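Local atomic coordinates of antifreeze protein (PDB entry 3P4G), a protein that binds to ice, probably through ordered waters anchored on its surface, and depends on calcium ions lined along a right-handed beta-helix. Residues A[240-246]-A[261-267]; A[227-233]-A[249-255]; A[28-33]-A[48-53]; A[23-28]-A[41-47]. All blocks are in the same frame, centred on the assembly; numbering follows the deposited sequence. Where two conformers were deposited one is given.

Interaction 1: A[240-246]-A[261-267]; sequences VRVQSQV and LIVEHEL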
# COMPACT_ATOMS: atom_id res chain seq x y z
N VAL A 240 -1.02 -16.78 3.48
CA VAL A 240 -2.15 -15.86 3.67
C VAL A 240 -2.77 -16.20 5.01
O VAL A 240 -3.04 -17.38 5.29
CB VAL A 240 -3.18 -16.01 2.53
CG1 VAL A 240 -4.42 -15.12 2.78
CG2 VAL A 240 -2.54 -15.62 1.15
N ARG A 241 -3.01 -15.18 5.82
CA ARG A 241 -3.69 -15.42 7.08
C ARG A 241 -4.88 -14.45 7.17
O ARG A 241 -4.71 -13.25 6.92
CB ARG A 241 -2.75 -15.18 8.24
CG ARG A 241 -3.42 -15.29 9.64
CD ARG A 241 -2.45 -15.87 10.63
NE ARG A 241 -1.34 -14.95 10.83
CZ ARG A 241 -1.39 -13.90 11.67
NH1 ARG A 241 -2.51 -13.68 12.35
NH2 ARG A 241 -0.34 -13.06 11.81
N VAL A 242 -6.04 -14.99 7.50
CA VAL A 242 -7.26 -14.17 7.70
C VAL A 242 -7.73 -14.41 9.13
O VAL A 242 -7.98 -15.56 9.56
CB VAL A 242 -8.42 -14.50 6.72
CG1 VAL A 242 -9.69 -13.61 7.00
CG2 VAL A 242 -7.95 -14.39 5.26
N GLN A 243 -7.88 -13.32 9.88
CA GLN A 243 -8.20 -13.48 11.31
C GLN A 243 -9.66 -13.38 11.72
O GLN A 243 -9.99 -13.72 12.85
CB GLN A 243 -7.36 -12.47 12.11
CG GLN A 243 -5.88 -12.62 11.89
CD GLN A 243 -5.09 -11.81 12.87
OE1 GLN A 243 -4.81 -10.65 12.63
NE2 GLN A 243 -4.71 -12.43 14.00
N SER A 244 -10.51 -12.90 10.82
CA SER A 244 -11.95 -12.80 11.08
C SER A 244 -12.74 -13.51 9.98
O SER A 244 -12.16 -14.23 9.17
CB SER A 244 -12.40 -11.33 11.23
OG SER A 244 -11.57 -10.62 12.17
N GLN A 245 -14.07 -13.33 9.97
CA GLN A 245 -14.98 -14.08 9.09
C GLN A 245 -14.64 -13.87 7.64
O GLN A 245 -14.36 -12.74 7.22
CB GLN A 245 -16.42 -13.63 9.30
CG GLN A 245 -16.99 -13.95 10.67
CD GLN A 245 -16.84 -12.83 11.69
OE1 GLN A 245 -15.83 -12.08 11.69
NE2 GLN A 245 -17.82 -12.73 12.60
N VAL A 246 -14.68 -14.97 6.89
CA VAL A 246 -14.57 -14.92 5.45
C VAL A 246 -15.99 -15.17 4.94
O VAL A 246 -16.56 -16.27 5.10
CB VAL A 246 -13.64 -16.01 4.89
CG1 VAL A 246 -13.62 -15.97 3.34
CG2 VAL A 246 -12.22 -15.83 5.42
N LEU A 261 -2.69 -21.30 3.76
CA LEU A 261 -3.80 -20.41 4.15
C LEU A 261 -4.19 -20.73 5.59
O LEU A 261 -4.52 -21.85 5.94
CB LEU A 261 -5.01 -20.62 3.22
CG LEU A 261 -6.26 -19.84 3.66
CD1 LEU A 261 -6.01 -18.32 3.62
CD2 LEU A 261 -7.37 -20.18 2.64
N ILE A 262 -4.08 -19.72 6.43
CA ILE A 262 -4.55 -19.81 7.81
C ILE A 262 -5.80 -19.00 7.99
O ILE A 262 -5.81 -17.79 7.77
CB ILE A 262 -3.47 -19.34 8.80
CG1 ILE A 262 -2.25 -20.28 8.66
CG2 ILE A 262 -3.94 -19.46 10.30
CD1 ILE A 262 -1.07 -19.67 9.18
N VAL A 263 -6.85 -19.68 8.43
CA VAL A 263 -8.15 -19.02 8.61
C VAL A 263 -8.51 -19.17 10.06
O VAL A 263 -8.76 -20.29 10.55
CB VAL A 263 -9.22 -19.53 7.58
CG1 VAL A 263 -8.95 -20.90 7.18
CG2 VAL A 263 -10.63 -19.40 8.03
N GLU A 264 -8.60 -18.04 10.76
CA GLU A 264 -8.78 -18.12 12.20
C GLU A 264 -10.26 -18.11 12.67
O GLU A 264 -10.53 -18.31 13.85
CB GLU A 264 -8.01 -16.98 12.88
CG GLU A 264 -6.51 -17.01 12.60
CD GLU A 264 -5.73 -15.94 13.39
OE1 GLU A 264 -6.32 -15.25 14.24
OE2 GLU A 264 -4.51 -15.80 13.18
N HIS A 265 -11.19 -17.85 11.75
CA HIS A 265 -12.61 -17.68 12.11
C HIS A 265 -13.50 -18.44 11.09
O HIS A 265 -13.04 -19.43 10.48
CB HIS A 265 -12.89 -16.15 12.25
CG HIS A 265 -13.99 -15.84 13.21
ND1 HIS A 265 -15.32 -16.01 12.90
CD2 HIS A 265 -13.95 -15.47 14.52
CE1 HIS A 265 -16.06 -15.72 13.97
NE2 HIS A 265 -15.25 -15.35 14.94
N GLU A 266 -14.75 -18.04 10.93
CA GLU A 266 -15.67 -18.70 10.00
C GLU A 266 -15.15 -18.64 8.58
O GLU A 266 -14.55 -17.65 8.16
CB GLU A 266 -17.05 -18.00 10.04
CG GLU A 266 -17.80 -18.25 11.33
CD GLU A 266 -19.01 -17.36 11.50
OE1 GLU A 266 -19.65 -17.00 10.50
OE2 GLU A 266 -19.31 -17.05 12.66
N LEU A 267 -15.41 -19.71 7.83
CA LEU A 267 -14.99 -19.78 6.44
C LEU A 267 -16.19 -20.13 5.55
O LEU A 267 -16.60 -21.31 5.46
CB LEU A 267 -13.84 -20.81 6.23
CG LEU A 267 -13.38 -20.91 4.79
CD1 LEU A 267 -12.71 -19.54 4.36
CD2 LEU A 267 -12.37 -22.07 4.63
O HOH W 1 -8.70 -14.46 15.11

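Interaction 2: A[227-233]-A[249-255]; sequences VSGNIQG and EANISLG. With CA (calcium ion), chain O; CA (calcium ion), chain N; CA (calcium ion), chain P.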
# COMPACT_ATOMS: atom_id res chain seq x y z
N VAL A 227 -13.15 -10.73 5.41
CA VAL A 227 -12.85 -10.69 3.98
C VAL A 227 -14.16 -10.99 3.27
O VAL A 227 -14.77 -12.06 3.49
CB VAL A 227 -11.84 -11.79 3.57
CG1 VAL A 227 -11.60 -11.82 2.02
CG2 VAL A 227 -10.48 -11.55 4.32
N SER A 228 -14.59 -10.06 2.42
CA SER A 228 -15.62 -10.39 1.45
C SER A 228 -15.07 -10.30 0.01
O SER A 228 -15.77 -10.72 -0.89
CB SER A 228 -16.84 -9.46 1.57
OG SER A 228 -16.48 -8.11 1.24
N GLY A 229 -13.88 -9.71 -0.19
CA GLY A 229 -13.37 -9.45 -1.55
C GLY A 229 -12.43 -10.58 -2.00
O GLY A 229 -12.65 -11.75 -1.66
N ASN A 230 -11.38 -10.25 -2.72
CA ASN A 230 -10.56 -11.30 -3.34
C ASN A 230 -9.14 -11.20 -2.87
O ASN A 230 -8.61 -10.11 -2.75
CB ASN A 230 -10.59 -11.17 -4.85
CG ASN A 230 -11.98 -11.33 -5.42
OD1 ASN A 230 -12.38 -10.60 -6.34
ND2 ASN A 230 -12.73 -12.26 -4.88
N ILE A 231 -8.52 -12.35 -2.65
CA ILE A 231 -7.08 -12.41 -2.38
C ILE A 231 -6.46 -13.38 -3.40
O ILE A 231 -6.95 -14.51 -3.53
CB ILE A 231 -6.77 -12.95 -0.96
CG1 ILE A 231 -7.35 -12.06 0.14
CG2 ILE A 231 -5.20 -13.13 -0.76
CD1 ILE A 231 -7.24 -12.67 1.57
N GLN A 232 -5.40 -12.94 -4.10
CA GLN A 232 -4.61 -13.81 -4.96
C GLN A 232 -3.19 -13.87 -4.38
O GLN A 232 -2.60 -12.81 -4.16
CB GLN A 232 -4.58 -13.23 -6.40
CG GLN A 232 -3.66 -13.94 -7.35
CD GLN A 232 -4.00 -15.42 -7.48
OE1 GLN A 232 -3.23 -16.31 -7.08
NE2 GLN A 232 -5.18 -15.69 -8.05
N GLY A 233 -2.67 -15.06 -4.11
CA GLY A 233 -1.29 -15.17 -3.60
C GLY A 233 -0.33 -14.99 -4.76
O GLY A 233 0.82 -14.53 -4.55
N GLU A 249 -19.09 -14.60 -0.45
CA GLU A 249 -18.69 -14.04 -1.78
C GLU A 249 -17.17 -13.86 -1.97
O GLU A 249 -16.70 -13.49 -3.05
CB GLU A 249 -19.41 -12.69 -2.04
CG GLU A 249 -19.04 -11.60 -1.03
CD GLU A 249 -19.97 -11.50 0.15
OE1 GLU A 249 -20.36 -12.52 0.76
OE2 GLU A 249 -20.34 -10.37 0.52
N ALA A 250 -16.41 -14.06 -0.89
CA ALA A 250 -14.99 -13.91 -0.94
C ALA A 250 -14.37 -15.01 -1.81
O ALA A 250 -14.89 -16.12 -1.88
CB ALA A 250 -14.42 -14.01 0.45
N ASN A 251 -13.24 -14.68 -2.45
CA ASN A 251 -12.45 -15.69 -3.14
C ASN A 251 -11.00 -15.58 -2.74
O ASN A 251 -10.41 -14.52 -2.87
CB ASN A 251 -12.55 -15.52 -4.66
CG ASN A 251 -11.90 -16.66 -5.40
OD1 ASN A 251 -10.68 -16.76 -5.43
ND2 ASN A 251 -12.70 -17.54 -5.98
N ILE A 252 -10.44 -16.68 -2.23
CA ILE A 252 -9.01 -16.68 -1.85
C ILE A 252 -8.35 -17.73 -2.69
O ILE A 252 -8.62 -18.94 -2.49
CB ILE A 252 -8.80 -16.96 -0.33
CG1 ILE A 252 -9.50 -15.88 0.50
CG2 ILE A 252 -7.28 -16.97 0.05
CD1 ILE A 252 -9.63 -16.19 2.01
N SER A 253 -7.48 -17.29 -3.60
CA SER A 253 -6.76 -18.20 -4.47
C SER A 253 -5.25 -18.04 -4.22
O SER A 253 -4.72 -16.91 -4.26
CB SER A 253 -7.14 -17.89 -5.89
OG SER A 253 -8.49 -18.27 -6.08
N LEU A 254 -4.57 -19.15 -3.96
CA LEU A 254 -3.18 -19.07 -3.53
C LEU A 254 -2.18 -19.10 -4.67
O LEU A 254 -1.00 -18.73 -4.47
CB LEU A 254 -2.87 -20.17 -2.50
CG LEU A 254 -3.74 -20.07 -1.24
CD1 LEU A 254 -3.36 -21.13 -0.15
CD2 LEU A 254 -3.76 -18.66 -0.62
N GLY A 255 -2.66 -19.47 -5.85
CA GLY A 255 -1.84 -19.43 -7.01
C GLY A 255 -0.93 -20.66 -7.12
O GLY A 255 -0.99 -21.60 -6.33
CA CA O . 1.34 -19.03 -4.62
CA CA N . 3.17 -14.70 -4.73
CA CA P . -0.56 -23.28 -4.70
O HOH W 2 -15.29 -11.78 -4.28
O HOH W 3 -8.87 -14.48 -5.75

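Interaction 3: A[28-33]-A[48-53]; sequences YIGSAF and ATLNVL. With CA (calcium ion), chain E; CA (calcium ion), chain F.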
# COMPACT_ATOMS: atom_id res chain seq x y z
N TYR A 28 3.44 33.89 -1.49
CA TYR A 28 4.34 33.60 -2.62
C TYR A 28 3.64 33.72 -3.96
O TYR A 28 2.71 32.94 -4.28
CB TYR A 28 4.99 32.24 -2.48
CG TYR A 28 5.86 31.88 -3.66
CD1 TYR A 28 7.22 32.23 -3.68
CD2 TYR A 28 5.32 31.19 -4.78
CE1 TYR A 28 8.04 31.88 -4.80
CE2 TYR A 28 6.11 30.87 -5.89
CZ TYR A 28 7.48 31.21 -5.88
OH TYR A 28 8.29 30.89 -6.95
N ILE A 29 4.10 34.68 -4.76
CA ILE A 29 3.50 34.92 -6.05
C ILE A 29 4.53 34.83 -7.19
O ILE A 29 4.31 35.33 -8.29
CB ILE A 29 2.73 36.24 -6.07
CG1 ILE A 29 3.67 37.42 -5.73
CG2 ILE A 29 1.59 36.18 -5.04
CD1 ILE A 29 3.07 38.81 -6.09
N GLY A 30 5.65 34.18 -6.94
CA GLY A 30 6.59 33.92 -8.01
C GLY A 30 7.94 34.52 -7.68
O GLY A 30 8.02 35.66 -7.20
N SER A 31 8.99 33.74 -7.93
CA SER A 31 10.35 34.19 -7.73
C SER A 31 11.26 33.20 -8.44
O SER A 31 10.86 32.05 -8.71
CB SER A 31 10.69 34.25 -6.26
OG SER A 31 11.93 34.90 -6.13
N ALA A 32 12.48 33.63 -8.75
CA ALA A 32 13.44 32.78 -9.45
C ALA A 32 14.48 32.28 -8.44
O ALA A 32 14.98 33.07 -7.65
CB ALA A 32 14.13 33.58 -10.55
N PHE A 33 14.83 31.01 -8.51
CA PHE A 33 15.90 30.46 -7.67
C PHE A 33 17.07 30.05 -8.53
O PHE A 33 17.21 30.56 -9.67
CB PHE A 33 15.35 29.36 -6.77
CG PHE A 33 14.17 29.85 -5.98
CD1 PHE A 33 12.87 29.65 -6.45
CD2 PHE A 33 14.37 30.55 -4.80
CE1 PHE A 33 11.76 30.14 -5.72
CE2 PHE A 33 13.29 31.06 -4.11
CZ PHE A 33 11.98 30.81 -4.55
N ALA A 48 2.10 30.73 -7.19
CA ALA A 48 2.76 30.64 -8.52
C ALA A 48 3.69 29.45 -8.51
O ALA A 48 3.94 28.85 -7.47
CB ALA A 48 3.57 31.90 -8.84
N THR A 49 4.24 29.13 -9.67
CA THR A 49 5.18 28.03 -9.72
C THR A 49 6.42 28.38 -8.86
O THR A 49 6.86 29.54 -8.79
CB THR A 49 5.60 27.68 -11.17
OG1 THR A 49 6.14 28.83 -11.80
CG2 THR A 49 4.38 27.18 -11.96
N LEU A 50 6.95 27.36 -8.21
CA LEU A 50 8.09 27.49 -7.32
C LEU A 50 9.04 26.36 -7.72
O LEU A 50 8.72 25.18 -7.60
CB LEU A 50 7.65 27.37 -5.84
CG LEU A 50 8.61 27.90 -4.77
CD1 LEU A 50 7.86 28.03 -3.42
CD2 LEU A 50 9.81 26.97 -4.65
N ASN A 51 10.21 26.73 -8.19
CA ASN A 51 11.18 25.76 -8.66
C ASN A 51 12.57 26.08 -8.09
O ASN A 51 13.23 27.04 -8.51
CB ASN A 51 11.19 25.80 -10.20
CG ASN A 51 12.08 24.68 -10.86
OD1 ASN A 51 12.88 24.01 -10.21
ND2 ASN A 51 11.96 24.55 -12.18
N VAL A 52 13.02 25.26 -7.16
CA VAL A 52 14.29 25.55 -6.52
C VAL A 52 15.49 24.94 -7.24
O VAL A 52 16.64 25.16 -6.83
CB VAL A 52 14.25 25.22 -4.99
CG1 VAL A 52 13.46 26.32 -4.21
CG2 VAL A 52 13.64 23.85 -4.70
N LEU A 53 15.23 24.23 -8.35
CA LEU A 53 16.28 23.88 -9.34
C LEU A 53 17.38 23.03 -8.70
O LEU A 53 17.13 22.24 -7.78
CB LEU A 53 16.87 25.17 -10.01
CG LEU A 53 15.86 26.00 -10.82
CD1 LEU A 53 16.32 27.44 -11.05
CD2 LEU A 53 15.56 25.34 -12.18
CA CA E . 18.63 25.46 -5.75
CA CA F . 17.05 20.86 -5.83
O HOH W 4 10.49 29.51 -9.24
O HOH W 5 13.14 29.23 -10.24

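Interaction 4: A[23-28]-A[41-47]; sequences HSFDHY and AVTGNVS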
# COMPACT_ATOMS: atom_id res chain seq x y z
N HIS A 23 15.39 32.87 1.21
CA HIS A 23 14.37 33.67 0.56
C HIS A 23 13.12 33.58 1.43
O HIS A 23 12.61 32.48 1.66
CB HIS A 23 14.07 33.12 -0.85
CG HIS A 23 15.19 33.29 -1.85
ND1 HIS A 23 16.32 32.51 -1.84
CD2 HIS A 23 15.31 34.11 -2.92
CE1 HIS A 23 17.11 32.86 -2.84
NE2 HIS A 23 16.53 33.84 -3.51
N SER A 24 12.64 34.72 1.92
CA SER A 24 11.43 34.74 2.74
C SER A 24 10.28 35.41 2.00
O SER A 24 10.46 36.44 1.35
CB SER A 24 11.68 35.47 4.06
OG SER A 24 12.73 34.86 4.80
N PHE A 25 9.10 34.79 2.08
CA PHE A 25 7.87 35.30 1.48
C PHE A 25 6.72 35.17 2.47
O PHE A 25 6.74 34.27 3.32
CB PHE A 25 7.51 34.46 0.26
CG PHE A 25 8.59 34.40 -0.77
CD1 PHE A 25 8.66 35.37 -1.78
CD2 PHE A 25 9.54 33.37 -0.77
CE1 PHE A 25 9.65 35.32 -2.77
CE2 PHE A 25 10.54 33.30 -1.74
CZ PHE A 25 10.61 34.29 -2.74
N ASP A 26 5.72 36.05 2.34
CA ASP A 26 4.44 35.80 3.03
C ASP A 26 3.58 35.12 1.97
O ASP A 26 3.55 33.88 1.88
CB ASP A 26 3.82 37.10 3.62
CG ASP A 26 2.45 36.84 4.37
OD1 ASP A 26 1.98 35.66 4.53
OD2 ASP A 26 1.83 37.83 4.82
N HIS A 27 2.90 35.90 1.13
CA HIS A 27 2.16 35.33 0.03
C HIS A 27 3.15 35.14 -1.13
O HIS A 27 3.68 36.11 -1.68
CB HIS A 27 1.00 36.27 -0.30
CG HIS A 27 0.08 35.81 -1.39
ND1 HIS A 27 -0.06 34.49 -1.77
CD2 HIS A 27 -0.81 36.51 -2.15
CE1 HIS A 27 -0.98 34.40 -2.73
NE2 HIS A 27 -1.45 35.61 -2.97
N TYR A 28 3.44 33.89 -1.49
CA TYR A 28 4.34 33.60 -2.62
C TYR A 28 3.64 33.72 -3.96
O TYR A 28 2.71 32.94 -4.28
CB TYR A 28 4.99 32.24 -2.48
CG TYR A 28 5.86 31.88 -3.66
CD1 TYR A 28 7.22 32.23 -3.68
CD2 TYR A 28 5.32 31.19 -4.78
CE1 TYR A 28 8.04 31.88 -4.80
CE2 TYR A 28 6.11 30.87 -5.89
CZ TYR A 28 7.48 31.21 -5.88
OH TYR A 28 8.29 30.89 -6.95
N ALA A 41 11.36 30.15 2.69
CA ALA A 41 10.39 30.16 3.76
C ALA A 41 9.19 30.96 3.30
O ALA A 41 9.33 32.16 3.02
CB ALA A 41 11.01 30.84 5.04
N VAL A 42 8.04 30.31 3.22
CA VAL A 42 6.77 30.96 2.83
C VAL A 42 5.78 30.88 4.02
O VAL A 42 5.36 29.79 4.42
CB VAL A 42 6.15 30.28 1.55
CG1 VAL A 42 4.82 30.96 1.15
CG2 VAL A 42 7.18 30.28 0.39
N THR A 43 5.43 32.02 4.61
CA THR A 43 4.51 32.00 5.77
C THR A 43 3.05 31.89 5.31
O THR A 43 2.19 31.50 6.11
CB THR A 43 4.64 33.25 6.68
OG1 THR A 43 4.43 34.41 5.89
CG2 THR A 43 6.02 33.35 7.30
N GLY A 44 2.76 32.23 4.05
CA GLY A 44 1.40 32.12 3.51
C GLY A 44 1.25 31.06 2.42
O GLY A 44 1.87 30.00 2.49
N ASN A 45 0.46 31.36 1.40
CA ASN A 45 0.21 30.38 0.34
C ASN A 45 1.23 30.50 -0.83
O ASN A 45 1.88 31.57 -1.03
CB ASN A 45 -1.23 30.49 -0.14
CG ASN A 45 -2.25 30.25 0.99
OD1 ASN A 45 -2.17 29.27 1.71
ND2 ASN A 45 -3.22 31.17 1.14
N VAL A 46 1.38 29.40 -1.56
CA VAL A 46 2.07 29.38 -2.83
C VAL A 46 1.07 29.52 -3.99
O VAL A 46 0.28 28.62 -4.25
CB VAL A 46 2.95 28.10 -2.96
CG1 VAL A 46 3.48 27.89 -4.40
CG2 VAL A 46 4.10 28.16 -1.95
N SER A 47 1.11 30.66 -4.70
CA SER A 47 0.15 30.92 -5.76
C SER A 47 0.83 31.12 -7.09
O SER A 47 0.19 31.62 -8.01
CB SER A 47 -0.67 32.17 -5.44
OG SER A 47 -1.24 32.06 -4.15

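Interaction 1: A[240-246]-A[261-267]
Glu264 turns its CG anti to its own carbonyl carbon (chi1 -59°) and then runs extended, laying its carboxylate beside Gln243 and within range of Arg241, whose chain is bent at chi2 and again at chi3 (65°). Arg241 NH1 makes a salt bridge to Glu264 OE2 at 3.0 Å, reaching the syn side but from out of the carboxylate plane, although the two flat groups are only 10° apart. The Gln243 amide stands nearly upright to the same carboxylate and gives NE2 to Glu264 OE1 at 3.3 Å. One water donates to both Glu264 OE1 and Gln243 O. Farther round the turn, Gln245 lies alongside His265, its CG 3.5 Å from His265 ND1 and its OE1 above the rim of one ring face; the ring also stacks with Phe284. Beneath this outer layer, neighbouring coils of the right-handed beta-helix run parallel, with Val242 N bonded to Ile262 O at 2.8 Å and Val240 CG1 3.7 Å from Leu261 CD1 on the inner face. With Glu264 cut back to an alanine, Arg241 NH1 is likely to lose this counter-charge and the Gln243 amide to be set free to turn. Arg241 NH1 and Gln243 NE2, both donors, lie 3.0 Å apart and face one carboxylate, whose negative charge is likely to be what makes that closeness tolerable.

Interaction 2: A[227-233]-A[249-255]
Three calcium ions sit at one end of this pairing, where Gly233 meets Leu254, and each takes one backbone carbonyl from these segments, the other ligands coming from elsewhere. Gly233 O, Leu254 O and Gly255 O each bind their own ion at 2.4 Å. Asp238 uses its two carboxylate oxygens on the ions of Gly233 and Leu254, while Asp259 OD2 joins the ions of Leu254 and Gly255, so the row is bridged from coil to coil as in the glycine-rich RTX calcium-binding repeats. Gly255 has a positive phi, and a CB there would run into Gln232 OE1. That oxygen, whose hydrogen-bond partner is Gly234, lies 3.4 Å from Gly255 CA. Away from the metals, strands 230-232 and 251-253 are parallel in register, tied by bonds such as Ser253 N to Ile231 O at 2.8 Å. Ile231 and Ile252 lie side by side on the inner face with CG1 anti to the carbonyl carbon in both (chi1 -61° and -60°), which brings Ile231 CD1 4.1 Å from Ile252 CG1. On the outer face the amides of Asn230 and Asn251 are turned 78° apart, Asn230 ND2 resting 3.3 Å from Asn251 CB. A water lies between Asn230 and Glu249 O, its bond to the Asn230 amide being weak. At the far turn Ala250 CB reaches Val227 CG1. With carbonyls as ligands, the turn that follows each strand can be fixed to calcium without a side chain from either segment, and the bound cations would be expected to polarise those peptide groups.

Interaction 3: A[28-33]-A[48-53]
Leu50 is wedged between two aromatic rings, Tyr28 and Phe33, in the first coils of the right-handed beta-helix. Its CG lies beside its own carbonyl carbon (chi1 -161°), and the fork sends CD1 over the centre of the Tyr28 ring, 4.0 Å from the centroid in a CH-pi contact, and CD2 to 3.9 Å from Phe33 CE1. Val52 CG1 covers one face of Phe33, offset toward the rim, while Asn51 O meets that ring at its edge. On the other face of Tyr28, Gly30 N stands 3.5 Å above the plane, so the phenol is held between backbone and leucine. Its OH donates to Thr49 O at 2.7 Å and accepts a weak bond from Ser31 N. Were Tyr28 a phenylalanine, the ring could still pack, but Thr49 O would probably lose this donor and Ser31 N its weak acceptor. Toward the outside the backbones part, and two waters span them: one links Ser31 O with Asn51 N, the other Phe33 N with Asn51 O. Asn51 OD1 closes an Asx turn on Leu53 N, just where Val52 O binds one calcium ion at 2.3 Å and Leu53 O binds the next at 2.4 Å.

Interaction 4: A[23-28]-A[41-47]
Phe25 CB lies 4.0 Å from Ala41 O, and the side chain crosses Val42 obliquely: CG, anti to the carbonyl carbon (chi1 -57°), carries the ring to the side of the sheet where Val42 also points. Phe25 CD2 comes within 4.1 Å of Val42 CG2, with Ala41 O at the ring edge. Beyond it Phe25 CE2 packs on Phe33 CZ, and at the tip Phe25 CZ touches Ser31 CB. One face of the ring receives Tyr28 CD1, which stands 3.7 Å above its centre. The backbone under Phe25 is bonded both ways, its N to Ala41 O and its O to Thr43 N. This is the parallel pairing of a beta-helix, made here between the first modelled strand, 24-25, and the next coil. Past Phe25 the register slips by one residue, so that Tyr28 pairs with Val46. In the loop that absorbs the shift, Asp26 O takes a bent bond from Gly44 N (134° at the hydrogen), the donor lying above the carbonyl plane; a CB on Gly44 would clash with that same oxygen. Thr43 OG1 donates to Asp26 OD1 at 3.1 Å from above the carboxylate plane, the two side chains crossing at about a right angle. Val42 CG1 lies 3.9 Å from Tyr28 CB, and Val46 CG1 flanks Tyr28 CD2. Asn45 OD1 and Ser47 OG look onward to the following coil, to Asn64 N and Glu66 OE1. Tyr28 N bonds to Asn45 O, and Ser47 N to Tyr28 O at 2.8 Å.

How the interactions relate
Interactions 1 and 2 alternate along the chain near one end of the beta-helix, and interactions 3 and 4 do so at the other, their centres about 48 to 53 Å away. Interactions 1 and 4 share one row of parallel strands and run from strand into turn; 2 and 3 share the other and end at calcium. Val240 and Leu261 of interaction 1 pack on Leu254 of interaction 2, Phe25 of interaction 4 on Phe33 of interaction 3. All four are partly buried, 1 and 2 more deeply, with aliphatic coils under polar or charged outer rows. At the N-terminal end aromatic rings pack; waters bridge parted backbones in interaction 3, while interaction 4 keeps parallel pairing with a one-residue slip.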